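Local coordinates for oligopeptide-binding protein oppA (Lactococcus lactis, PDB 3DRF) that captures extracellular oligopeptides in a voluminous cavity that closes like a Venus fly-trap and serves the OppABCDF ABC transporter in their uptake, at residues G310-D313 and I318-Q321; T325-Q328 and V332-A335; S441-K446 and A463-I468; N451-H456 and Y491-F496. All coordinates share one frame; numbering follows the deposited sequence. Where two conformers were deposited one is given.

Interaction 1: residues G310-D313 and I318-Q321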
# COMPACT_ATOMS: atom_id res chain seq x y z
N GLY A 310 -16.42 5.35 11.77
CA GLY A 310 -16.68 6.75 11.49
C GLY A 310 -16.84 7.05 10.01
O GLY A 310 -17.23 6.25 9.24
N HIS A 311 -16.56 8.31 9.67
CA HIS A 311 -16.60 8.81 8.29
C HIS A 311 -15.40 9.75 8.04
O HIS A 311 -14.74 10.17 8.97
CB HIS A 311 -17.97 9.49 8.01
CG HIS A 311 -18.09 10.88 8.55
ND1 HIS A 311 -18.52 11.15 9.84
CD2 HIS A 311 -17.95 12.07 7.94
CE1 HIS A 311 -18.56 12.46 9.99
NE2 HIS A 311 -18.23 13.03 8.86
N TYR A 312 -15.16 10.08 6.77
CA TYR A 312 -14.12 11.04 6.35
C TYR A 312 -14.78 12.34 5.88
O TYR A 312 -15.63 12.32 5.02
CB TYR A 312 -13.26 10.43 5.26
CG TYR A 312 -12.05 11.29 4.97
CD1 TYR A 312 -10.94 11.26 5.79
CD2 TYR A 312 -12.06 12.16 3.92
CE1 TYR A 312 -9.83 12.06 5.53
CE2 TYR A 312 -10.94 12.98 3.64
CZ TYR A 312 -9.84 12.94 4.47
OH TYR A 312 -8.77 13.75 4.17
N ASP A 313 -14.39 13.42 6.51
CA ASP A 313 -14.83 14.78 6.21
C ASP A 313 -13.82 15.36 5.23
O ASP A 313 -12.74 15.69 5.57
CB ASP A 313 -14.85 15.60 7.53
CG ASP A 313 -15.14 17.09 7.35
OD1 ASP A 313 -15.13 17.61 6.27
OD2 ASP A 313 -15.30 17.68 8.38
N ILE A 318 -10.33 15.32 7.42
CA ILE A 318 -10.25 14.71 8.76
C ILE A 318 -11.21 13.51 8.93
O ILE A 318 -12.37 13.56 8.58
CB ILE A 318 -10.49 15.83 9.87
CG1 ILE A 318 -10.29 15.33 11.33
CG2 ILE A 318 -11.92 16.43 9.77
CD1 ILE A 318 -10.62 16.40 12.43
N ASN A 319 -10.66 12.47 9.53
CA ASN A 319 -11.46 11.33 10.00
C ASN A 319 -12.23 11.73 11.26
O ASN A 319 -11.73 12.37 12.12
CB ASN A 319 -10.51 10.12 10.25
CG ASN A 319 -10.09 9.48 8.96
OD1 ASN A 319 -10.86 8.88 8.32
ND2 ASN A 319 -8.86 9.65 8.60
N VAL A 320 -13.49 11.35 11.23
CA VAL A 320 -14.41 11.64 12.31
C VAL A 320 -14.99 10.31 12.85
O VAL A 320 -15.71 9.63 12.18
CB VAL A 320 -15.57 12.55 11.83
CG1 VAL A 320 -16.44 12.95 13.04
CG2 VAL A 320 -15.03 13.87 11.18
N GLN A 321 -14.66 9.99 14.09
CA GLN A 321 -14.99 8.68 14.67
C GLN A 321 -16.38 8.72 15.36
O GLN A 321 -16.47 8.64 16.53
CB GLN A 321 -13.86 8.30 15.67
CG GLN A 321 -13.96 6.81 16.15
CD GLN A 321 -12.78 6.45 17.04
OE1 GLN A 321 -11.72 6.95 16.93
NE2 GLN A 321 -13.04 5.55 17.96

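Interaction 2: residues T325-Q328 and V332-A335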
# COMPACT_ATOMS: atom_id res chain seq x y z
N THR A 325 -22.44 2.10 16.40
CA THR A 325 -22.28 0.67 16.13
C THR A 325 -21.86 -0.08 17.43
O THR A 325 -21.19 0.48 18.22
CB THR A 325 -21.19 0.44 15.02
OG1 THR A 325 -20.86 -0.94 14.92
CG2 THR A 325 -19.86 1.23 15.24
N PRO A 326 -22.21 -1.36 17.57
CA PRO A 326 -21.67 -2.14 18.69
C PRO A 326 -20.12 -2.12 18.76
O PRO A 326 -19.55 -2.28 19.79
CB PRO A 326 -22.20 -3.56 18.40
CG PRO A 326 -23.55 -3.29 17.71
CD PRO A 326 -23.16 -2.16 16.77
N LEU A 327 -19.50 -1.90 17.60
CA LEU A 327 -18.03 -1.80 17.53
C LEU A 327 -17.44 -0.60 18.22
O LEU A 327 -16.27 -0.53 18.35
CB LEU A 327 -17.55 -1.88 16.07
CG LEU A 327 -17.77 -3.30 15.47
CD1 LEU A 327 -17.63 -3.22 13.90
CD2 LEU A 327 -16.88 -4.35 16.05
N GLN A 328 -18.28 0.34 18.67
CA GLN A 328 -17.85 1.41 19.57
C GLN A 328 -17.38 0.83 20.90
O GLN A 328 -16.70 1.48 21.57
CB GLN A 328 -19.02 2.37 19.86
CG GLN A 328 -19.50 3.24 18.71
CD GLN A 328 -20.82 3.99 19.07
OE1 GLN A 328 -21.90 3.47 19.01
NE2 GLN A 328 -20.67 5.25 19.41
N VAL A 332 -16.03 -5.47 22.57
CA VAL A 332 -16.49 -6.12 21.32
C VAL A 332 -15.38 -6.26 20.25
O VAL A 332 -15.18 -7.25 19.70
CB VAL A 332 -17.73 -5.38 20.76
CG1 VAL A 332 -18.22 -6.03 19.44
CG2 VAL A 332 -18.89 -5.47 21.81
N ARG A 333 -14.69 -5.16 20.04
CA ARG A 333 -13.55 -5.13 19.07
C ARG A 333 -12.49 -6.17 19.43
O ARG A 333 -12.04 -6.88 18.63
CB ARG A 333 -12.88 -3.71 19.02
CG ARG A 333 -13.89 -2.65 18.47
CD ARG A 333 -13.21 -1.30 18.09
NE ARG A 333 -12.39 -0.73 19.19
CZ ARG A 333 -12.83 0.14 20.09
NH1 ARG A 333 -14.10 0.52 20.10
NH2 ARG A 333 -12.03 0.62 21.03
N GLN A 334 -12.14 -6.21 20.72
CA GLN A 334 -11.14 -7.15 21.20
C GLN A 334 -11.63 -8.61 21.08
O GLN A 334 -10.92 -9.46 20.61
CB GLN A 334 -10.79 -6.84 22.67
CG GLN A 334 -9.99 -5.49 22.87
CD GLN A 334 -9.73 -5.20 24.32
OE1 GLN A 334 -10.26 -5.86 25.16
NE2 GLN A 334 -8.88 -4.25 24.59
N ALA A 335 -12.89 -8.82 21.46
CA ALA A 335 -13.48 -10.19 21.46
C ALA A 335 -13.47 -10.78 20.03
O ALA A 335 -13.13 -11.89 19.81
CB ALA A 335 -14.93 -10.19 22.09
O HOH W 1 -13.88 2.55 22.39

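Interaction 3: residues S441-K446 and A463-I468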
# COMPACT_ATOMS: atom_id res chain seq x y z
N SER A 441 -22.59 -11.68 8.76
CA SER A 441 -23.00 -12.08 7.42
C SER A 441 -22.24 -11.29 6.37
O SER A 441 -21.88 -10.13 6.57
CB SER A 441 -24.50 -11.92 7.24
OG SER A 441 -24.90 -10.58 7.38
N LEU A 442 -21.99 -11.95 5.22
CA LEU A 442 -21.25 -11.35 4.12
C LEU A 442 -22.00 -10.16 3.53
O LEU A 442 -23.23 -10.19 3.40
CB LEU A 442 -20.97 -12.38 3.03
CG LEU A 442 -20.03 -13.53 3.40
CD1 LEU A 442 -19.87 -14.49 2.24
CD2 LEU A 442 -18.69 -13.00 3.86
N TYR A 443 -21.27 -9.15 3.09
CA TYR A 443 -21.85 -8.01 2.37
C TYR A 443 -22.52 -8.51 1.07
O TYR A 443 -21.91 -9.10 0.24
CB TYR A 443 -20.73 -7.02 2.02
CG TYR A 443 -21.23 -5.70 1.43
CD1 TYR A 443 -21.32 -4.58 2.24
CD2 TYR A 443 -21.61 -5.61 0.10
CE1 TYR A 443 -21.77 -3.38 1.75
CE2 TYR A 443 -22.05 -4.41 -0.40
CZ TYR A 443 -22.12 -3.31 0.42
OH TYR A 443 -22.60 -2.15 -0.12
N ASN A 444 -23.82 -8.28 1.02
CA ASN A 444 -24.67 -8.73 -0.11
C ASN A 444 -24.59 -10.25 -0.35
O ASN A 444 -24.83 -10.71 -1.44
CB ASN A 444 -24.39 -7.93 -1.39
CG ASN A 444 -24.95 -6.49 -1.29
OD1 ASN A 444 -25.59 -6.12 -0.35
ND2 ASN A 444 -24.71 -5.71 -2.30
N GLY A 445 -24.26 -10.99 0.69
CA GLY A 445 -24.27 -12.45 0.65
C GLY A 445 -23.17 -13.07 -0.19
O GLY A 445 -23.27 -14.19 -0.56
N LYS A 446 -22.13 -12.30 -0.51
CA LYS A 446 -21.04 -12.80 -1.33
C LYS A 446 -19.73 -12.07 -1.02
O LYS A 446 -19.72 -11.11 -0.35
CB LYS A 446 -21.40 -12.52 -2.80
CG LYS A 446 -21.59 -11.09 -3.10
CD LYS A 446 -21.85 -11.00 -4.62
CE LYS A 446 -21.48 -9.74 -5.11
NZ LYS A 446 -20.09 -9.38 -5.10
N ALA A 463 -18.57 4.65 3.53
CA ALA A 463 -19.87 3.96 3.55
C ALA A 463 -20.26 3.57 4.98
O ALA A 463 -19.42 3.33 5.78
CB ALA A 463 -19.81 2.73 2.66
N ASN A 464 -21.54 3.46 5.23
CA ASN A 464 -22.03 3.16 6.52
C ASN A 464 -22.60 1.75 6.59
O ASN A 464 -23.17 1.42 7.54
CB ASN A 464 -23.14 4.17 6.88
CG ASN A 464 -23.25 4.44 8.32
OD1 ASN A 464 -22.25 4.49 9.01
ND2 ASN A 464 -24.47 4.59 8.79
N ASP A 465 -22.40 0.95 5.57
CA ASP A 465 -23.08 -0.35 5.36
C ASP A 465 -22.20 -1.60 5.45
O ASP A 465 -22.50 -2.63 4.95
CB ASP A 465 -23.82 -0.32 4.02
CG ASP A 465 -22.87 -0.23 2.80
OD1 ASP A 465 -21.64 -0.12 2.99
OD2 ASP A 465 -23.37 -0.28 1.67
N TRP A 466 -21.06 -1.40 6.08
CA TRP A 466 -20.18 -2.50 6.47
C TRP A 466 -19.67 -2.23 7.90
O TRP A 466 -19.59 -1.13 8.34
CB TRP A 466 -19.01 -2.69 5.47
CG TRP A 466 -18.05 -1.49 5.47
CD1 TRP A 466 -18.19 -0.34 4.78
CD2 TRP A 466 -16.80 -1.39 6.19
NE1 TRP A 466 -17.10 0.50 5.01
CE2 TRP A 466 -16.25 -0.13 5.88
CE3 TRP A 466 -16.13 -2.23 7.07
CZ2 TRP A 466 -15.06 0.32 6.44
CZ3 TRP A 466 -14.95 -1.78 7.62
CH2 TRP A 466 -14.41 -0.53 7.29
N ASP A 467 -19.35 -3.33 8.57
CA ASP A 467 -18.79 -3.29 9.91
C ASP A 467 -17.36 -3.81 10.04
O ASP A 467 -16.58 -3.22 10.76
CB ASP A 467 -19.71 -4.09 10.88
CG ASP A 467 -21.12 -3.53 10.92
OD1 ASP A 467 -21.22 -2.39 11.32
OD2 ASP A 467 -22.05 -4.25 10.56
N ILE A 468 -17.08 -4.92 9.38
CA ILE A 468 -15.75 -5.58 9.44
C ILE A 468 -15.33 -5.74 7.99
O ILE A 468 -16.11 -6.09 7.15
CB ILE A 468 -15.87 -6.99 10.06
CG1 ILE A 468 -16.47 -6.95 11.49
CG2 ILE A 468 -14.47 -7.72 10.11
CD1 ILE A 468 -16.90 -8.38 11.99

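Interaction 4: residues N451-H456 and Y491-F496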
# COMPACT_ATOMS: atom_id res chain seq x y z
N ASN A 451 -11.58 -4.17 -7.12
CA ASN A 451 -11.69 -2.77 -7.54
C ASN A 451 -12.91 -2.10 -6.88
O ASN A 451 -12.80 -1.00 -6.46
CB ASN A 451 -11.71 -2.64 -9.09
CG ASN A 451 -10.40 -3.05 -9.76
OD1 ASN A 451 -9.34 -3.00 -9.21
ND2 ASN A 451 -10.52 -3.48 -11.00
N SER A 452 -14.02 -2.81 -6.80
CA SER A 452 -15.22 -2.32 -6.11
C SER A 452 -14.93 -2.03 -4.63
O SER A 452 -15.34 -0.99 -4.09
CB SER A 452 -16.35 -3.35 -6.22
OG SER A 452 -16.84 -3.43 -7.55
N TRP A 453 -14.21 -2.94 -4.00
CA TRP A 453 -13.86 -2.78 -2.57
C TRP A 453 -13.00 -1.52 -2.36
O TRP A 453 -13.22 -0.78 -1.48
CB TRP A 453 -13.13 -4.02 -2.10
CG TRP A 453 -12.66 -3.95 -0.63
CD1 TRP A 453 -13.36 -4.29 0.47
CD2 TRP A 453 -11.39 -3.53 -0.19
NE1 TRP A 453 -12.61 -4.10 1.58
CE2 TRP A 453 -11.38 -3.64 1.21
CE3 TRP A 453 -10.25 -3.08 -0.84
CZ2 TRP A 453 -10.27 -3.28 1.99
CZ3 TRP A 453 -9.15 -2.75 -0.08
CH2 TRP A 453 -9.16 -2.86 1.34
N VAL A 454 -12.02 -1.31 -3.22
CA VAL A 454 -11.16 -0.13 -3.12
C VAL A 454 -12.02 1.14 -3.23
O VAL A 454 -11.87 2.05 -2.44
CB VAL A 454 -10.01 -0.10 -4.18
CG1 VAL A 454 -9.19 1.23 -4.04
CG2 VAL A 454 -9.06 -1.29 -3.97
N ASP A 455 -12.95 1.17 -4.18
CA ASP A 455 -13.87 2.34 -4.33
C ASP A 455 -14.68 2.53 -3.03
O ASP A 455 -14.83 3.60 -2.56
CB ASP A 455 -14.83 2.14 -5.53
CG ASP A 455 -14.14 2.26 -6.87
OD1 ASP A 455 -13.05 2.80 -6.96
OD2 ASP A 455 -14.74 1.72 -7.75
N HIS A 456 -15.22 1.44 -2.53
CA HIS A 456 -16.01 1.49 -1.27
C HIS A 456 -15.21 2.07 -0.10
O HIS A 456 -15.76 2.76 0.67
CB HIS A 456 -16.57 0.09 -0.94
CG HIS A 456 -17.91 0.10 -0.27
ND1 HIS A 456 -19.04 0.58 -0.89
CD2 HIS A 456 -18.30 -0.34 0.93
CE1 HIS A 456 -20.06 0.46 -0.07
NE2 HIS A 456 -19.64 -0.08 1.04
N TYR A 491 -6.80 6.94 3.74
CA TYR A 491 -6.36 5.54 3.86
C TYR A 491 -6.66 4.89 5.26
O TYR A 491 -6.58 3.74 5.38
CB TYR A 491 -4.87 5.42 3.58
CG TYR A 491 -4.48 5.33 2.09
CD1 TYR A 491 -5.35 5.66 1.07
CD2 TYR A 491 -3.21 4.94 1.74
CE1 TYR A 491 -4.96 5.57 -0.26
CE2 TYR A 491 -2.82 4.85 0.42
CZ TYR A 491 -3.69 5.18 -0.57
OH TYR A 491 -3.26 5.07 -1.91
N ASN A 492 -7.07 5.72 6.22
CA ASN A 492 -7.63 5.24 7.49
C ASN A 492 -9.09 4.82 7.20
O ASN A 492 -10.00 5.56 7.38
CB ASN A 492 -7.53 6.34 8.58
CG ASN A 492 -7.93 5.80 9.98
OD1 ASN A 492 -8.81 5.07 10.13
ND2 ASN A 492 -7.21 6.21 10.99
N PHE A 493 -9.24 3.58 6.74
CA PHE A 493 -10.52 3.11 6.13
C PHE A 493 -11.68 2.99 7.09
O PHE A 493 -12.78 3.13 6.71
CB PHE A 493 -10.33 1.71 5.44
CG PHE A 493 -9.43 1.73 4.21
CD1 PHE A 493 -9.29 2.87 3.42
CD2 PHE A 493 -8.75 0.60 3.85
CE1 PHE A 493 -8.48 2.90 2.29
CE2 PHE A 493 -7.94 0.64 2.72
CZ PHE A 493 -7.85 1.76 1.95
N GLY A 494 -11.36 2.71 8.34
CA GLY A 494 -12.38 2.67 9.40
C GLY A 494 -12.64 4.01 10.11
O GLY A 494 -13.54 4.07 10.90
N HIS A 495 -11.83 5.02 9.83
CA HIS A 495 -12.03 6.44 10.25
C HIS A 495 -11.99 6.63 11.79
O HIS A 495 -12.74 7.39 12.32
CB HIS A 495 -13.35 7.02 9.67
CG HIS A 495 -13.60 6.62 8.25
ND1 HIS A 495 -12.78 7.04 7.23
CD2 HIS A 495 -14.52 5.82 7.71
CE1 HIS A 495 -13.19 6.49 6.10
NE2 HIS A 495 -14.26 5.78 6.37
N PHE A 496 -11.04 5.97 12.43
CA PHE A 496 -10.77 6.30 13.82
C PHE A 496 -9.96 7.61 13.87
O PHE A 496 -9.29 7.98 12.95
CB PHE A 496 -10.11 5.13 14.61
CG PHE A 496 -8.64 4.85 14.27
CD1 PHE A 496 -7.61 5.68 14.72
CD2 PHE A 496 -8.33 3.74 13.49
CE1 PHE A 496 -6.27 5.38 14.42
CE2 PHE A 496 -6.99 3.44 13.21
CZ PHE A 496 -5.97 4.26 13.68

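Interaction 1: residues G310-D313 and I318-Q321
His-311 and Val-320 stand next to each other, leaning the same way, on one face of a two-stranded antiparallel beta hairpin, strands 311-313 and 318-320, with the imidazole laid over the valine. Val-320 CB sits over a face of that ring, 3.5 Å from His-311 CE1, and both methyls reach the ring as well. The histidine is turned for this by its first torsion, which holds CG between the backbone N and the carbonyl carbon (chi1 79°); His-311 ND1 is hydrogen-bonded to Asp-322, just beyond the second strand, which helps hold the ring. Further along the same face Asp-313 CB packs on Ile-318 CG2 at 3.8 Å, while the carboxylate turns to Asn-316 in the connecting loop. The other face carries Tyr-312 and Asn-319, a non-hydrogen-bonded pair. Here the amide meets the phenol ring at its edge, OD1 of Asn-319 being 3.5 Å from CD1 of Tyr-312, with the two planes 66° apart. Both polar ends are held by the 487-489 backbone: Tyr-312 OH bonds to Ala-488 O, Asn-319 ND2 to the carbonyls of Ala-487 and Ala-489. Four backbone hydrogen bonds join the two strands, the shortest from Val-320 N to His-311 O at 2.8 Å.

Interaction 2: residues T325-Q328 and V332-A335
Arg-333 NH1 is shared between two successive carbonyls, and both lie at the edge of the guanidinium, near its plane. Arg-333 NH1 to Leu-327 O is the sound bond, 3.0 Å and nearly straight at 169°, with the acceptor only 5° out of the guanidinium plane. Gln-328 O, 3.1 Å from Arg-333 NH1, is held weakly, the bond being well off straight. A water also bridges the two residues, donating to Gln-328 O and accepting from Arg-333 NH2, which bonds to Lys-533 O as well. CG and CD of Arg-333 already pass Leu-327 O, each 3.2 Å from it, and the bend at the third torsion (chi3 -53°) then folds the guanidinium round so that NH1 meets the same oxygen. One residue earlier in the helix, Val-332 sets CB against Pro-326 O at 3.7 Å, and its CG1 meets CD2 of Leu-327, the two side chains crossing at about a right angle. An ST turn, Thr-325 OG1 accepting from Leu-327 N, opens the 3-10 segment 326-328, which leads into helix 330-339. A leucine in place of Arg-333 would probably leave the carbonyls of Leu-327 and Gln-328 without their charged donor and the turn less firmly tied to the helix. Through NH1 and NH2 one guanidinium thus gathers carbonyls of the 3-10 turn and Lys-533 O, so backbone oxygens of distant chain parts share a single charged donor group.

Interaction 3: residues S441-K446 and A463-I468
With chi1 at -172°, the ring of Tyr-443 swings off opposite its own backbone nitrogen and over to Asp-465, whose CG stands between backbone N and carbonyl carbon. The hydroxyl donates to the carboxylate: Tyr-443 OH to Asp-465 OD2 is 2.7 Å. It arrives from above the carboxylate plane, 45° out of it, and ring and carboxylate are turned 81° against each other. The aspartate also borders the ring at its edge through its backbone, with Asp-465 O 3.4 Å from Tyr-443 CE1. The contact lies in an alpha/beta lobe of a periplasmic-binding-protein-like fold: Tyr-443 belongs to the segment carrying strand 439-442, helix 450-458 intervenes, and Asp-465 precedes strand 468-474; strand 407-414 pairs in parallel with both strands. Helix 450-458 joins in through His-456, which bonds to Asp-465 OD1 by NE2 and sets its ring against that of Tyr-443, so the two carboxylate oxygens have different partners. A phenylalanine at Tyr-443 would keep the ring but is likely to leave Asp-465 OD2 without its hydroxyl donor, and the carboxylate less firmly oriented. Beside the hydrogen bond the apolar touch is slight, CD1 of Tyr-443 coming within 4.4 Å of CB of Trp-466.

Interaction 4: residues N451-H456 and Y491-F496
Phe-493 and Trp-453 meet across this contact, and the fold of loop 491-496 turns the phenylalanine toward the helix. Tyr-491 comes first; its hydroxyl bonds to Asn-55, and its carbonyl oxygen lies 3.5 Å above one face of the Phe-493 ring, toward the rim. An inverse gamma turn is centred on Asn-492, which also starts a type I beta turn that runs to His-495, closed by His-495 N to Asn-492 O at 3.1 Å. Its side-chain OD1 adds weak bonds to the backbone N of His-495 and Phe-496, while Asn-492 ND2 sits squarely above the middle of the Phe-496 ring, 3.4 Å from its plane. Phe-493, second in the turn, points toward helix 450-458: its CE2 is 4.0 Å from CH2 of Trp-453. The rings are nearly perpendicular, planes at 87°, and approach obliquely. The indole reaches over because Trp-453 CG stands anti to the backbone N (chi1 178°), and its NE1 is held by Thr-469. After Gly-494, His-495 lays its ring against Phe-493 O, and Phe-496 stacks on Tyr-535. Both aromatic partners, with Val-454, pack on apolar side chains of the bound peptide, and Tyr-491 packs on its backbone: they form part of the wall of the closed peptide-binding cavity.

Along the chain interactions 1 and 2 come in series, the hairpin being followed by helix 330-339 with their centres about 18 Å apart. Interactions 3 and 4 alternate: 441-446, 451-456, 463-468 and 491-496 follow in turn. Interaction 4 touches both interaction 1 and interaction 3, its centre about 12 Å from that of the first and about 13 Å from that of the second. His-495 meets the hairpin, with a probable hydrogen bond to Asn-319, and helix 450-458 brings interactions 3 and 4 together. Interaction 2 touches interaction 3 where Leu-327 packs on Asp-467. The hairpin and segments 325-328 and 463-468 are thereby linked to the residues lining the peptide cavity.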